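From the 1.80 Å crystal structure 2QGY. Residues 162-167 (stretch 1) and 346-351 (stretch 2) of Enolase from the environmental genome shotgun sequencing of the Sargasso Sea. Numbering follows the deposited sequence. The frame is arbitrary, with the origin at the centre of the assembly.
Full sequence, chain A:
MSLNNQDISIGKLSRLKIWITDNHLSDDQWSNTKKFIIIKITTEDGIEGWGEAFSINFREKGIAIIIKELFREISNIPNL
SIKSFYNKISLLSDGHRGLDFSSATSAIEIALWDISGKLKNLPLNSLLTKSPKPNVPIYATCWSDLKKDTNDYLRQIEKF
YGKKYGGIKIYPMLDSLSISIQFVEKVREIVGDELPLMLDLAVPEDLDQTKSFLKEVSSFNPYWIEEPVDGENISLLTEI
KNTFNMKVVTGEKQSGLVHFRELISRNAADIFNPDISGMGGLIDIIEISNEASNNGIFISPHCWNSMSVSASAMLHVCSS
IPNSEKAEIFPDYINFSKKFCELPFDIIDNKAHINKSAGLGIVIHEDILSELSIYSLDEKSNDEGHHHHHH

Stretch 1 162-167: GKKYGG
Stretch 2 (346-351) DIIDNK

What backbone shapes meet here? Lys164 is the first residue after a helix to leave helical phi/psi, with positive phi (62/38); before it come Gly162 (-49/-26) and Lys163 (-88/-9). Tyr165 is extended (-62/168), Gly166 bends back (-74/-6) and Gly167 opens to 172/164. Stretch 2 ends a strand at Ile348 (-122/107) and reverses through a type II' turn from Ile348 to Lys351, with Asp349 at 51/-116 and Asn350 at -90/6. Two backbone bonds close the turn, Ile348 N to Lys351 O at 2.9 Å and Lys351 N to Ile348 O at 3.2 Å.

How do the chains align? Lys164 CA lies 4.7 Å from Asp349 CA, and Tyr165 CA lies 4.0 Å from Asn350 CA, so the register advances in the same sense along both chains. Lys164 O sits 2.9 Å from Asp349 C and 3.0 Å from Asn350 N, but the poor angle at that amide denies a hydrogen bond. No direct hydrogen bond crosses the contact. Instead, one water donates to two carbonyls, Lys163 O at 2.7 Å and Asp349 O at 2.9 Å, satisfying two acceptors that cannot bond each other.

Which side chains meet? Tyr165 (chi1 -56°, chi2 -60°) points away at CB, yet its ring reaches Ile347, whose CB points toward stretch 1 (m, m). Tyr165 CE1 meets Ile347 CG2 at 4.2 Å, an apolar contact at the ring edge. Lys164 (m, t, p, p) brings CD to 3.7 Å from Asp349 OD1 (chi1 m, chi2 -21°); this is contact through the aliphatic chain, not a salt bridge.

How does Asn350 sit against Gly166? Asn350 CB packs 3.5 Å from Gly166 N and 3.8 Å from Tyr165 C. Asn350 is p (chi2 -40°), its end leading away.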

# COMPACT_ATOMS: atom_id res chain seq x y z
N GLY A 162 26.98 23.47 -13.86
CA GLY A 162 28.12 23.15 -14.73
C GLY A 162 27.90 21.96 -15.65
O GLY A 162 28.49 21.89 -16.73
N LYS A 163 27.03 21.04 -15.24
CA LYS A 163 26.85 19.79 -15.96
C LYS A 163 25.83 19.88 -17.08
O LYS A 163 25.71 18.97 -17.88
CB LYS A 163 26.49 18.66 -14.98
CG LYS A 163 27.52 18.39 -13.89
CD LYS A 163 28.84 17.86 -14.44
CE LYS A 163 28.66 16.60 -15.29
NZ LYS A 163 29.55 16.62 -16.50
N LYS A 164 25.11 20.99 -17.14
CA LYS A 164 24.18 21.25 -18.25
C LYS A 164 23.04 20.23 -18.37
O LYS A 164 22.65 19.86 -19.49
CB LYS A 164 24.95 21.38 -19.58
CG LYS A 164 25.98 22.52 -19.60
CD LYS A 164 26.93 22.43 -20.82
CE LYS A 164 26.23 22.66 -22.15
NZ LYS A 164 25.20 23.73 -22.03
N TYR A 165 22.52 19.78 -17.22
CA TYR A 165 21.29 18.95 -17.19
C TYR A 165 20.09 19.70 -17.76
O TYR A 165 20.14 20.91 -17.94
CB TYR A 165 20.97 18.54 -15.76
CG TYR A 165 22.07 17.82 -15.04
CD1 TYR A 165 22.58 16.63 -15.53
CD2 TYR A 165 22.61 18.33 -13.87
CE1 TYR A 165 23.60 15.96 -14.87
CE2 TYR A 165 23.62 17.67 -13.19
CZ TYR A 165 24.10 16.49 -13.69
OH TYR A 165 25.11 15.83 -13.04
N GLY A 166 19.00 18.98 -18.01
CA GLY A 166 17.79 19.61 -18.55
C GLY A 166 17.03 20.43 -17.54
O GLY A 166 16.06 21.10 -17.90
N GLY A 167 17.47 20.39 -16.28
CA GLY A 167 16.75 21.02 -15.18
C GLY A 167 17.37 20.63 -13.85
O GLY A 167 18.15 19.70 -13.78
N ASP A 346 24.45 6.98 -21.52
CA ASP A 346 25.39 8.05 -21.26
C ASP A 346 24.61 9.34 -21.08
O ASP A 346 23.74 9.64 -21.91
CB ASP A 346 26.31 8.20 -22.48
CG ASP A 346 27.31 7.08 -22.58
OD1 ASP A 346 28.22 7.07 -21.73
OD2 ASP A 346 27.17 6.23 -23.49
N ILE A 347 24.87 10.07 -20.01
CA ILE A 347 24.26 11.39 -19.81
C ILE A 347 25.16 12.35 -20.57
O ILE A 347 26.37 12.42 -20.28
CB ILE A 347 24.19 11.80 -18.32
CG1 ILE A 347 23.45 10.73 -17.46
CG2 ILE A 347 23.67 13.28 -18.16
CD1 ILE A 347 22.01 10.47 -17.76
N ILE A 348 24.60 13.01 -21.58
CA ILE A 348 25.34 14.04 -22.34
C ILE A 348 24.57 15.36 -22.26
O ILE A 348 23.52 15.52 -22.87
CB ILE A 348 25.57 13.61 -23.82
CG1 ILE A 348 26.28 12.24 -23.89
CG2 ILE A 348 26.40 14.67 -24.57
CD1 ILE A 348 26.28 11.61 -25.27
N ASP A 349 25.10 16.31 -21.48
CA ASP A 349 24.38 17.53 -21.16
C ASP A 349 22.98 17.20 -20.63
O ASP A 349 22.85 16.52 -19.61
CB ASP A 349 24.27 18.46 -22.38
CG ASP A 349 25.62 18.96 -22.86
OD1 ASP A 349 26.60 18.94 -22.08
OD2 ASP A 349 25.67 19.38 -24.04
N ASN A 350 21.96 17.62 -21.37
CA ASN A 350 20.57 17.56 -20.91
C ASN A 350 19.79 16.29 -21.24
O ASN A 350 18.60 16.25 -21.00
CB ASN A 350 19.77 18.78 -21.39
CG ASN A 350 19.64 18.85 -22.92
OD1 ASN A 350 20.58 18.55 -23.66
ND2 ASN A 350 18.46 19.26 -23.40
N LYS A 351 20.46 15.29 -21.82
CA LYS A 351 19.78 14.11 -22.36
C LYS A 351 20.54 12.84 -22.02
O LYS A 351 21.76 12.81 -22.11
CB LYS A 351 19.63 14.24 -23.88
CG LYS A 351 18.75 15.42 -24.30
CD LYS A 351 18.35 15.33 -25.76
CE LYS A 351 17.58 16.60 -26.16
NZ LYS A 351 16.82 16.46 -27.45
O HOH W 1 25.26 16.29 -18.08